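Local coordinates for motility protein B (Helicobacter pylori, PDB 3CYP), which probably forms, with MotA, the stator of the flagellar motor and, through this C-terminal periplasmic domain, probably fastens it to the cell wall, at residues Q31-T45 against Y76-S90. Sequence-based numbering, arbitrary orientation. Where two conformers were deposited one is given.
Sequences QKLPKRVHINVRGFT and YGVNPNQLSFSSYGS
I39 to G43 pair in parallel with L83 to S87, the two strand axes 25° apart. A ladder of backbone hydrogen bonds runs from I39 N to Q82 O (2.7 Å) up to Y88 N to G43 O, and T45 N to G89 O extends it beyond the strands.

Side-chain hydrogen bonds knit the face bearing N40, R42, S84 and S86. The N40 amide reaches across to the S84/S86 strand, laid there by a chi1 of 179°, and its ND2 spends both hydrogens: one on S86 OG (2.9 Å), lying in the amide plane, the other on S84 OG (2.9 Å), somewhat tilted from it. N40 OD1 takes R42 NE (2.7 Å) in its carbonyl plane and a water shared with S86 OG and Y88 OH, so the amide's rotation is fixed. At the strand entrance the extended side chain of Q82 reaches into the P34–V37 beta turn; its NE2 donates to V37 O (2.9 Å, 155°) and to a water bound by L33 O.

Q82 CA sits over one face of the H38 ring, a CH-pi contact. Y88 OH lies over the R42 guanidinium plane and R42 CD comes to Y88 CE2 (3.5 Å), while Y88 CB meets F44 CE1. On the opposite sheet face L83 CD2 packs against I39 CG2 (3.7 Å) and V41 CG2.

These are the two parallel strands of a beta-alpha-beta unit in the OmpA-like domain, linked through helix 58-75, on which L83 and S87 rest. Strand 108-114 pairs antiparallel with the other edge of 38-44, and F85 packs on L83 of the second subunit.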
loop_
_atom_site.group_PDB
_atom_site.type_symbol
_atom_site.label_atom_id
_atom_site.label_comp_id
_atom_site.label_asym_id
_atom_site.label_seq_id
_atom_site.Cartn_x
_atom_site.Cartn_y
_atom_site.Cartn_z
ATOM N N GLN B 31 -5.453 -2.280 16.183
ATOM C CA GLN B 31 -6.169 -1.114 16.643
ATOM C C GLN B 31 -5.930 -0.807 18.124
ATOM O O GLN B 31 -6.257 0.297 18.573
ATOM C CB GLN B 31 -7.646 -1.293 16.335
ATOM C CG GLN B 31 -7.886 -1.354 14.860
ATOM C CD GLN B 31 -9.310 -1.604 14.513
ATOM O OE1 GLN B 31 -10.148 -0.702 14.641
ATOM N NE2 GLN B 31 -9.590 -2.790 13.979
ATOM N N LYS B 32 -5.387 -1.771 18.870
ATOM C CA LYS B 32 -5.062 -1.583 20.295
ATOM C C LYS B 32 -3.676 -0.965 20.501
ATOM O O LYS B 32 -3.359 -0.513 21.608
ATOM C CB LYS B 32 -5.120 -2.924 21.031
ATOM C CG LYS B 32 -6.520 -3.534 21.091
ATOM C CD LYS B 32 -6.503 -4.830 21.843
ATOM C CE LYS B 32 -7.861 -5.545 21.724
ATOM N NZ LYS B 32 -8.842 -4.949 22.623
ATOM N N LEU B 33 -2.860 -0.990 19.460
ATOM C CA LEU B 33 -1.445 -0.562 19.587
ATOM C C LEU B 33 -1.304 0.941 19.702
ATOM O O LEU B 33 -2.151 1.716 19.250
ATOM C CB LEU B 33 -0.625 -1.008 18.351
ATOM C CG LEU B 33 -0.640 -2.487 18.053
ATOM C CD1 LEU B 33 0.235 -2.818 16.858
ATOM C CD2 LEU B 33 -0.265 -3.355 19.269
ATOM N N PRO B 34 -0.156 1.380 20.272
ATOM C CA PRO B 34 0.192 2.789 20.242
ATOM C C PRO B 34 0.169 3.324 18.834
ATOM O O PRO B 34 0.618 2.628 17.902
ATOM C CB PRO B 34 1.608 2.796 20.835
ATOM C CG PRO B 34 1.678 1.643 21.689
ATOM C CD PRO B 34 0.882 0.580 20.937
ATOM N N LYS B 35 -0.307 4.556 18.668
ATOM C CA LYS B 35 -0.406 5.201 17.377
ATOM C C LYS B 35 0.917 5.300 16.641
ATOM O O LYS B 35 0.922 5.317 15.414
ATOM C CB LYS B 35 -0.962 6.617 17.525
ATOM C CG LYS B 35 -2.393 6.675 17.955
ATOM C CD LYS B 35 -2.866 8.131 18.122
ATOM C CE LYS B 35 -2.040 8.956 19.127
ATOM N NZ LYS B 35 -2.391 8.689 20.543
ATOM N N ARG B 36 2.028 5.336 17.379
ATOM C CA ARG B 36 3.328 5.473 16.735
ATOM C C ARG B 36 3.840 4.161 16.147
ATOM O O ARG B 36 4.879 4.161 15.475
ATOM C CB ARG B 36 4.364 6.103 17.687
ATOM C CG ARG B 36 4.167 7.579 17.831
ATOM C CD ARG B 36 5.011 8.193 18.962
ATOM N NE ARG B 36 6.445 7.980 18.807
ATOM C CZ ARG B 36 7.184 7.172 19.557
ATOM N NH1 ARG B 36 6.628 6.411 20.509
ATOM N NH2 ARG B 36 8.491 7.103 19.346
ATOM N N VAL B 37 3.148 3.059 16.424
ATOM C CA VAL B 37 3.550 1.760 15.907
ATOM C C VAL B 37 2.884 1.632 14.515
ATOM O O VAL B 37 1.656 1.802 14.347
ATOM C CB VAL B 37 3.100 0.564 16.829
ATOM C CG1 VAL B 37 3.382 -0.795 16.129
ATOM C CG2 VAL B 37 3.754 0.656 18.238
ATOM N N HIS B 38 3.689 1.310 13.514
ATOM C CA HIS B 38 3.181 1.039 12.181
ATOM C C HIS B 38 3.411 -0.429 11.820
ATOM O O HIS B 38 4.155 -1.162 12.496
ATOM C CB HIS B 38 3.820 1.973 11.168
ATOM C CG HIS B 38 3.342 3.393 11.260
ATOM N ND1 HIS B 38 3.205 4.192 10.146
ATOM C CD2 HIS B 38 3.005 4.160 12.322
ATOM C CE1 HIS B 38 2.730 5.376 10.518
ATOM N NE2 HIS B 38 2.622 5.392 11.832
ATOM N N ILE B 39 2.686 -0.854 10.793
ATOM C CA ILE B 39 2.616 -2.248 10.365
ATOM C C ILE B 39 2.972 -2.324 8.884
ATOM O O ILE B 39 2.400 -1.585 8.079
ATOM C CB ILE B 39 1.167 -2.740 10.538
ATOM C CG1 ILE B 39 0.775 -2.660 12.026
ATOM C CG2 ILE B 39 0.961 -4.140 9.878
ATOM C CD1 ILE B 39 1.420 -3.633 12.848
ATOM N N ASN B 40 3.870 -3.238 8.526
ATOM C CA ASN B 40 4.283 -3.502 7.113
ATOM C C ASN B 40 3.852 -4.921 6.818
ATOM O O ASN B 40 4.250 -5.855 7.511
ATOM C CB ASN B 40 5.812 -3.312 6.948
ATOM C CG ASN B 40 6.316 -3.573 5.576
ATOM O OD1 ASN B 40 7.212 -4.418 5.389
ATOM N ND2 ASN B 40 5.794 -2.881 4.631
ATOM N N VAL B 41 3.007 -5.054 5.788
ATOM C CA VAL B 41 2.433 -6.319 5.383
ATOM C C VAL B 41 3.313 -6.800 4.231
ATOM O O VAL B 41 3.373 -6.173 3.137
ATOM C CB VAL B 41 1.000 -6.113 4.885
ATOM C CG1 VAL B 41 0.410 -7.442 4.426
ATOM C CG2 VAL B 41 0.165 -5.411 5.963
ATOM N N ARG B 42 4.057 -7.881 4.503
ATOM C CA ARG B 42 5.094 -8.377 3.599
ATOM C C ARG B 42 4.644 -9.649 2.903
ATOM O O ARG B 42 4.324 -10.621 3.565
ATOM C CB ARG B 42 6.374 -8.710 4.375
ATOM C CG ARG B 42 6.919 -7.525 5.026
ATOM C CD ARG B 42 8.297 -7.778 5.559
ATOM N NE ARG B 42 8.774 -6.539 6.145
ATOM C CZ ARG B 42 9.961 -6.386 6.701
ATOM N NH1 ARG B 42 10.797 -7.415 6.797
ATOM N NH2 ARG B 42 10.271 -5.197 7.212
ATOM N N GLY B 43 4.756 -9.661 1.577
ATOM C CA GLY B 43 4.366 -10.827 0.780
ATOM C C GLY B 43 5.553 -11.586 0.209
ATOM O O GLY B 43 6.582 -10.997 -0.139
ATOM N N PHE B 44 5.389 -12.915 0.129
ATOM C CA PHE B 44 6.438 -13.818 -0.326
ATOM C C PHE B 44 5.840 -14.938 -1.166
ATOM O O PHE B 44 4.623 -15.203 -1.124
ATOM C CB PHE B 44 7.171 -14.463 0.820
ATOM C CG PHE B 44 7.679 -13.503 1.885
ATOM C CD1 PHE B 44 9.015 -13.102 1.881
ATOM C CD2 PHE B 44 6.840 -13.037 2.893
ATOM C CE1 PHE B 44 9.503 -12.253 2.854
ATOM C CE2 PHE B 44 7.339 -12.212 3.907
ATOM C CZ PHE B 44 8.671 -11.812 3.872
ATOM N N THR B 45 6.742 -15.546 -1.941
ATOM C CA THR B 45 6.489 -16.777 -2.698
ATOM C C THR B 45 7.600 -17.801 -2.517
ATOM O O THR B 45 8.674 -17.518 -2.005
ATOM C CB THR B 45 6.444 -16.459 -4.224
ATOM O OG1 THR B 45 7.779 -16.149 -4.661
ATOM C CG2 THR B 45 5.497 -15.282 -4.529
ATOM N N TYR B 76 -11.310 -4.069 8.127
ATOM C CA TYR B 76 -11.571 -4.350 9.531
ATOM C C TYR B 76 -11.237 -3.166 10.470
ATOM O O TYR B 76 -11.310 -3.308 11.711
ATOM C CB TYR B 76 -10.815 -5.593 9.930
ATOM C CG TYR B 76 -11.400 -6.937 9.457
ATOM C CD1 TYR B 76 -10.632 -7.859 8.755
ATOM C CD2 TYR B 76 -12.701 -7.280 9.780
ATOM C CE1 TYR B 76 -11.165 -9.131 8.375
ATOM C CE2 TYR B 76 -13.222 -8.512 9.430
ATOM C CZ TYR B 76 -12.459 -9.432 8.740
ATOM O OH TYR B 76 -13.031 -10.659 8.414
ATOM N N GLY B 77 -10.878 -2.016 9.893
ATOM C CA GLY B 77 -10.782 -0.802 10.638
ATOM C C GLY B 77 -9.387 -0.316 10.962
ATOM O O GLY B 77 -9.252 0.673 11.662
ATOM N N VAL B 78 -8.361 -0.966 10.431
ATOM C CA VAL B 78 -6.997 -0.466 10.669
ATOM C C VAL B 78 -6.830 0.822 9.886
ATOM O O VAL B 78 -7.206 0.919 8.722
ATOM C CB VAL B 78 -5.918 -1.491 10.337
ATOM C CG1 VAL B 78 -4.476 -0.840 10.550
ATOM C CG2 VAL B 78 -6.088 -2.710 11.184
ATOM N N ASN B 79 -6.225 1.802 10.551
ATOM C CA ASN B 79 -5.990 3.099 9.930
ATOM C C ASN B 79 -4.929 2.936 8.796
ATOM O O ASN B 79 -3.854 2.427 9.054
ATOM C CB ASN B 79 -5.474 4.042 11.008
ATOM C CG ASN B 79 -6.577 4.545 11.959
ATOM O OD1 ASN B 79 -7.768 4.565 11.621
ATOM N ND2 ASN B 79 -6.170 4.923 13.176
ATOM N N PRO B 80 -5.262 3.333 7.541
ATOM C CA PRO B 80 -4.272 3.323 6.462
ATOM C C PRO B 80 -2.967 4.045 6.808
ATOM O O PRO B 80 -1.896 3.633 6.364
ATOM C CB PRO B 80 -4.990 4.061 5.349
ATOM C CG PRO B 80 -6.403 3.709 5.541
ATOM C CD PRO B 80 -6.590 3.721 7.018
ATOM N N ASN B 81 -3.051 5.103 7.612
ATOM C CA ASN B 81 -1.817 5.765 8.053
ATOM C C ASN B 81 -0.815 4.840 8.756
ATOM O O ASN B 81 0.403 5.118 8.702
ATOM C CB ASN B 81 -2.113 6.972 8.943
ATOM C CG ASN B 81 -0.887 7.827 9.174
ATOM O OD1 ASN B 81 -0.293 8.296 8.214
ATOM N ND2 ASN B 81 -0.498 8.009 10.433
ATOM N N GLN B 82 -1.267 3.764 9.402
ATOM C CA GLN B 82 -0.388 2.871 10.105
ATOM C C GLN B 82 0.068 1.685 9.222
ATOM O O GLN B 82 0.833 0.844 9.682
ATOM C CB GLN B 82 -1.064 2.326 11.341
ATOM C CG GLN B 82 -1.012 3.254 12.551
ATOM C CD GLN B 82 -1.851 2.698 13.651
ATOM O OE1 GLN B 82 -3.084 2.619 13.516
ATOM N NE2 GLN B 82 -1.208 2.215 14.697
ATOM N N LEU B 83 -0.361 1.663 7.956
ATOM C CA LEU B 83 -0.107 0.516 7.089
ATOM C C LEU B 83 0.747 0.801 5.863
ATOM O O LEU B 83 0.726 1.913 5.300
ATOM C CB LEU B 83 -1.434 -0.082 6.610
ATOM C CG LEU B 83 -2.157 -0.935 7.623
ATOM C CD1 LEU B 83 -3.606 -1.120 7.138
ATOM C CD2 LEU B 83 -1.456 -2.292 7.830
ATOM N N SER B 84 1.489 -0.216 5.440
ATOM C CA SER B 84 2.162 -0.265 4.153
ATOM C C SER B 84 2.244 -1.727 3.754
ATOM O O SER B 84 2.024 -2.612 4.586
ATOM C CB SER B 84 3.545 0.337 4.266
ATOM O OG SER B 84 4.369 -0.384 5.127
ATOM N N PHE B 85 2.560 -1.970 2.488
ATOM C CA PHE B 85 2.823 -3.337 2.004
ATOM C C PHE B 85 4.097 -3.408 1.196
ATOM O O PHE B 85 4.519 -2.400 0.570
ATOM C CB PHE B 85 1.643 -3.907 1.225
ATOM C CG PHE B 85 1.507 -3.380 -0.197
ATOM C CD1 PHE B 85 0.887 -2.145 -0.443
ATOM C CD2 PHE B 85 2.012 -4.106 -1.277
ATOM C CE1 PHE B 85 0.740 -1.674 -1.746
ATOM C CE2 PHE B 85 1.873 -3.611 -2.583
ATOM C CZ PHE B 85 1.241 -2.393 -2.797
ATOM N N SER B 86 4.721 -4.578 1.219
ATOM C CA SER B 86 5.989 -4.756 0.559
ATOM C C SER B 86 6.041 -6.109 -0.066
ATOM O O SER B 86 5.609 -7.089 0.521
ATOM C CB SER B 86 7.150 -4.556 1.511
ATOM O OG SER B 86 7.171 -3.254 2.068
ATOM N N SER B 87 6.562 -6.161 -1.277
ATOM C CA SER B 87 6.774 -7.440 -1.951
ATOM C C SER B 87 8.219 -7.890 -1.848
ATOM O O SER B 87 9.123 -7.161 -2.232
ATOM C CB SER B 87 6.362 -7.355 -3.415
ATOM O OG SER B 87 6.726 -8.610 -4.003
ATOM N N TYR B 88 8.427 -9.125 -1.374
ATOM C CA TYR B 88 9.723 -9.752 -1.332
ATOM C C TYR B 88 9.906 -10.861 -2.406
ATOM O O TYR B 88 10.959 -11.458 -2.458
ATOM C CB TYR B 88 9.995 -10.279 0.090
ATOM C CG TYR B 88 10.320 -9.156 1.031
ATOM C CD1 TYR B 88 11.619 -8.916 1.408
ATOM C CD2 TYR B 88 9.347 -8.308 1.501
ATOM C CE1 TYR B 88 11.949 -7.866 2.237
ATOM C CE2 TYR B 88 9.664 -7.235 2.333
ATOM C CZ TYR B 88 10.969 -7.019 2.693
ATOM O OH TYR B 88 11.321 -5.989 3.557
ATOM N N GLY B 89 8.884 -11.115 -3.217
ATOM C CA GLY B 89 8.975 -12.122 -4.277
ATOM C C GLY B 89 9.418 -13.444 -3.660
ATOM O O GLY B 89 8.977 -13.808 -2.554
ATOM N N SER B 90 10.338 -14.155 -4.332
ATOM C CA SER B 90 10.822 -15.451 -3.835
ATOM C C SER B 90 12.004 -15.344 -2.885
ATOM O O SER B 90 12.559 -16.340 -2.488
ATOM C CB SER B 90 11.195 -16.324 -5.040
ATOM O OG SER B 90 12.190 -15.627 -5.799
HETATM O O HOH W 1 -3.162 1.467 16.743
HETATM O O HOH W 2 3.849 0.761 7.621
HETATM O O HOH W 3 9.624 -3.778 3.981
HETATM O O HOH W 4 11.194 -18.541 -2.051
#